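2L protein (Yaba-like disease virus, PDB 3IT8) probably binds and neutralises host tumour necrosis factor, using an MHC class I-like domain followed by an immunoglobulin-like domain. Local coordinates at residues D[60-63]-D[64-67]; D[68-71]-D[72-76]. All coordinates share one frame; numbering follows the deposited sequence.

Contacts 1 and 2 follow one another on helix 61-82, their centres about 13 Å apart: residues 60-67 lead into it with a weakly bonded, left-handed turn, and residues 68-76 continue it. They meet where the carbonyl O of Tyr64 packs 3.8 Å from CD1 of Trp69; the same oxygen accepts a hydrogen bond from Tyr7 OH on the sheet floor. Both touch strands of that floor and helix 148-174, their centres about 21 and 22 Å from that of the chain. No ligand pocket is involved: the sugars nearby are N-acetylglucosamine attached to the protein itself, about 11 Å from the side chain of Phe66 in contact 1 and about 9 Å from that of Met73 in contact 2.

Contact 1: D[60-63]-D[64-67]; sequences PGND and YNFN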
# COMPACT_ATOMS: atom_id res chain seq x y z
N PRO D 60 30.03 -3.74 18.51
CA PRO D 60 29.79 -3.79 19.96
C PRO D 60 30.68 -2.86 20.81
O PRO D 60 31.89 -2.73 20.55
CB PRO D 60 30.03 -5.26 20.30
CG PRO D 60 29.65 -5.96 19.03
CD PRO D 60 30.24 -5.09 17.96
N GLY D 61 30.09 -2.24 21.82
CA GLY D 61 30.83 -1.35 22.70
C GLY D 61 31.55 -2.10 23.80
O GLY D 61 31.47 -3.32 23.86
N ASN D 62 32.25 -1.38 24.68
CA ASN D 62 32.99 -2.00 25.77
C ASN D 62 34.02 -2.94 25.18
O ASN D 62 34.15 -4.08 25.61
CB ASN D 62 32.08 -2.83 26.67
CG ASN D 62 30.82 -2.12 27.03
OD1 ASN D 62 30.58 -1.00 26.59
ND2 ASN D 62 29.99 -2.76 27.84
N ASP D 63 34.75 -2.46 24.18
CA ASP D 63 35.75 -3.28 23.52
C ASP D 63 35.12 -4.62 23.22
O ASP D 63 35.56 -5.65 23.75
CB ASP D 63 36.98 -3.45 24.41
CG ASP D 63 37.61 -2.13 24.77
OD1 ASP D 63 37.95 -1.36 23.85
OD2 ASP D 63 37.75 -1.86 25.98
N TYR D 64 34.07 -4.59 22.40
CA TYR D 64 33.37 -5.80 21.97
C TYR D 64 32.86 -6.67 23.12
O TYR D 64 32.84 -7.90 22.99
CB TYR D 64 34.29 -6.65 21.08
CG TYR D 64 34.90 -5.89 19.92
CD1 TYR D 64 35.85 -4.89 20.13
CD2 TYR D 64 34.51 -6.16 18.60
CE1 TYR D 64 36.39 -4.18 19.08
CE2 TYR D 64 35.04 -5.46 17.54
CZ TYR D 64 35.99 -4.47 17.78
OH TYR D 64 36.53 -3.77 16.72
N ASN D 65 32.44 -6.03 24.21
CA ASN D 65 31.95 -6.76 25.38
C ASN D 65 32.97 -7.83 25.77
O ASN D 65 32.58 -8.92 26.20
CB ASN D 65 30.62 -7.44 25.06
CG ASN D 65 29.54 -6.45 24.70
OD1 ASN D 65 28.90 -6.57 23.67
ND2 ASN D 65 29.32 -5.46 25.56
N PHE D 66 34.26 -7.53 25.62
CA PHE D 66 35.31 -8.49 25.94
C PHE D 66 35.31 -9.02 27.37
O PHE D 66 35.34 -10.23 27.60
CB PHE D 66 36.69 -7.93 25.64
CG PHE D 66 37.78 -8.92 25.85
CD1 PHE D 66 38.09 -9.84 24.86
CD2 PHE D 66 38.46 -8.98 27.05
CE1 PHE D 66 39.07 -10.81 25.07
CE2 PHE D 66 39.44 -9.95 27.27
CZ PHE D 66 39.75 -10.87 26.28
N ASN D 67 35.29 -8.11 28.35
CA ASN D 67 35.30 -8.55 29.73
C ASN D 67 34.13 -9.48 29.97
O ASN D 67 34.30 -10.51 30.62
CB ASN D 67 35.21 -7.35 30.68
CG ASN D 67 36.33 -6.35 30.46
OD1 ASN D 67 37.44 -6.73 30.11
ND2 ASN D 67 36.05 -5.08 30.67
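Asn65 folds back over the turn that precedes it, meeting Pro60, Gly61 and Asn62. Its CB sets off away from residues 60-63, but with CG beside its own backbone N (chi1 -62°) the amide swings back. Asn65 CG then lies 3.8 Å from Gly61 O, and at the tip the two branches part. Asn65 OD1 packs against Pro60 CB at 3.8 Å, while Asn65 ND2 comes within 3.6 Å of Asn62 ND2. The Asn62 and Asn65 amides are turned 81° against each other, so they meet nearly at right angles and not as a flat pair. Asn65 ND2 also approaches Gly61 O, but at an angle too poor for a hydrogen bond; that carbonyl takes instead the backbone N of Asn65 at 2.9 Å.

At the next residue, Phe66 N donates to Asp63 O at 3.0 Å, approaching above the carbonyl plane, and adds a weak, longer bond to Asn62 O. Another weak bond links Tyr64 N to Pro60 O. Pro60 CD lies 4.4 Å from Tyr64 CD2, a loose apolar touch beside a buried ring that also touches Tyr5, Phe21 and the loop residues Phe51 and Ile53. The Tyr64 hydroxyl is hydrogen-bonded to Asp23 and Thr31 on the sheet, which anchors the far end of the ring.

Residues 62 to 65 are modelled with positive phi and psi, a left-handed helical turn, and from Phe66 onward the backbone is right-handed. The left-handed turn leads into the regular part of the long helix that lies over the eight-stranded antiparallel sheet, consistent with the first helix of an MHC class I-like platform.

Contact 2: D[68-71]-D[72-76]; sequences FWYS and LMKET
Leu72 CD2 fits against Phe68, 3.6 Å from its ring atom CZ, with the two side chains lying side by side and pointing the same way. Both carry CG anti to the backbone N (chi1 167° in Phe68, -179° in Leu72), which sends them along the same flank of the helix. The same methyl lies 4.4 Å from Trp69 CZ3, and the Phe68 ring leans over the indole, its CE2 3.4 Å above the plane of Trp69. Met73 SD comes alongside Trp69 CB at 4.4 Å before the chain bends at chi3. This apolar flank faces the sheet and the second helix, as in an MHC class I-like platform: Leu72 and Trp69 pack directly on helix 148-174, while Met73 settles on strands 2-10 and 90-100. Regular i to i+4 bonds carry the backbone through, among them Met73 N to Trp69 O at 2.7 Å, running almost straight on from the carbonyl bond.

Farther round, Lys74 extends so that its CD passes 4.0 Å from Tyr70 OH, the two side chains crossing at a slant; that hydroxyl is bonded to the carbonyl of Tyr17, and the Tyr70 ring stacks on Tyr35. Near the end of the segment, Leu72 O accepts both Thr76 N and Thr76 OG1, the latter at 2.9 Å, from opposite faces of its plane. Thr76 OG1 is also hydrogen-bonded to Met140 N.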
# COMPACT_ATOMS: atom_id res chain seq x y z
N PHE D 68 32.96 -9.14 29.43
CA PHE D 68 31.78 -9.99 29.61
C PHE D 68 32.03 -11.40 29.09
O PHE D 68 31.87 -12.38 29.82
CB PHE D 68 30.58 -9.41 28.90
CG PHE D 68 29.44 -10.38 28.77
CD1 PHE D 68 28.52 -10.53 29.80
CD2 PHE D 68 29.29 -11.17 27.62
CE1 PHE D 68 27.48 -11.44 29.71
CE2 PHE D 68 28.25 -12.09 27.52
CZ PHE D 68 27.34 -12.23 28.57
N TRP D 69 32.44 -11.50 27.83
CA TRP D 69 32.69 -12.79 27.22
C TRP D 69 33.84 -13.56 27.86
O TRP D 69 33.73 -14.75 28.15
CB TRP D 69 32.93 -12.63 25.72
CG TRP D 69 31.67 -12.29 24.97
CD1 TRP D 69 31.40 -11.14 24.27
CD2 TRP D 69 30.49 -13.11 24.87
NE1 TRP D 69 30.13 -11.19 23.75
CE2 TRP D 69 29.55 -12.38 24.10
CE3 TRP D 69 30.14 -14.38 25.36
CZ2 TRP D 69 28.27 -12.89 23.81
CZ3 TRP D 69 28.87 -14.88 25.06
CH2 TRP D 69 27.95 -14.14 24.30
N TYR D 70 34.96 -12.89 28.07
CA TYR D 70 36.10 -13.56 28.68
C TYR D 70 35.66 -14.27 29.95
O TYR D 70 35.88 -15.47 30.13
CB TYR D 70 37.20 -12.57 29.03
CG TYR D 70 38.27 -13.21 29.86
CD1 TYR D 70 39.23 -14.02 29.27
CD2 TYR D 70 38.28 -13.08 31.25
CE1 TYR D 70 40.18 -14.69 30.03
CE2 TYR D 70 39.20 -13.74 32.03
CZ TYR D 70 40.16 -14.55 31.41
OH TYR D 70 41.08 -15.24 32.16
N SER D 71 35.03 -13.52 30.83
CA SER D 71 34.57 -14.06 32.09
C SER D 71 33.57 -15.21 31.94
O SER D 71 33.74 -16.27 32.54
CB SER D 71 33.95 -12.94 32.92
OG SER D 71 33.35 -13.48 34.08
N LEU D 72 32.54 -15.01 31.13
CA LEU D 72 31.52 -16.03 30.95
C LEU D 72 32.08 -17.25 30.24
O LEU D 72 31.62 -18.35 30.46
CB LEU D 72 30.34 -15.46 30.17
CG LEU D 72 29.20 -16.45 29.94
CD1 LEU D 72 28.75 -17.08 31.25
CD2 LEU D 72 28.07 -15.73 29.26
N MET D 73 33.06 -17.05 29.36
CA MET D 73 33.65 -18.18 28.65
C MET D 73 34.58 -18.93 29.58
O MET D 73 34.71 -20.14 29.51
CB MET D 73 34.41 -17.69 27.43
CG MET D 73 33.50 -17.13 26.38
SD MET D 73 34.35 -16.76 24.88
CE MET D 73 34.88 -18.41 24.42
N LYS D 74 35.25 -18.19 30.44
CA LYS D 74 36.14 -18.81 31.40
C LYS D 74 35.26 -19.72 32.27
O LYS D 74 35.61 -20.87 32.52
CB LYS D 74 36.79 -17.73 32.27
CG LYS D 74 37.76 -18.27 33.28
CD LYS D 74 38.20 -17.18 34.22
CE LYS D 74 38.95 -17.75 35.41
NZ LYS D 74 39.38 -16.67 36.35
N GLU D 75 34.11 -19.22 32.71
CA GLU D 75 33.19 -20.00 33.53
C GLU D 75 32.78 -21.26 32.78
O GLU D 75 32.80 -22.35 33.33
CB GLU D 75 31.94 -19.18 33.88
CG GLU D 75 30.99 -19.89 34.83
CD GLU D 75 29.62 -19.25 34.89
OE1 GLU D 75 29.54 -18.02 35.11
OE2 GLU D 75 28.62 -19.98 34.71
N THR D 76 32.41 -21.10 31.51
CA THR D 76 31.97 -22.21 30.69
C THR D 76 33.06 -23.24 30.48
O THR D 76 32.80 -24.44 30.49
CB THR D 76 31.52 -21.73 29.32
OG1 THR D 76 30.46 -20.78 29.48
CG2 THR D 76 31.03 -22.92 28.47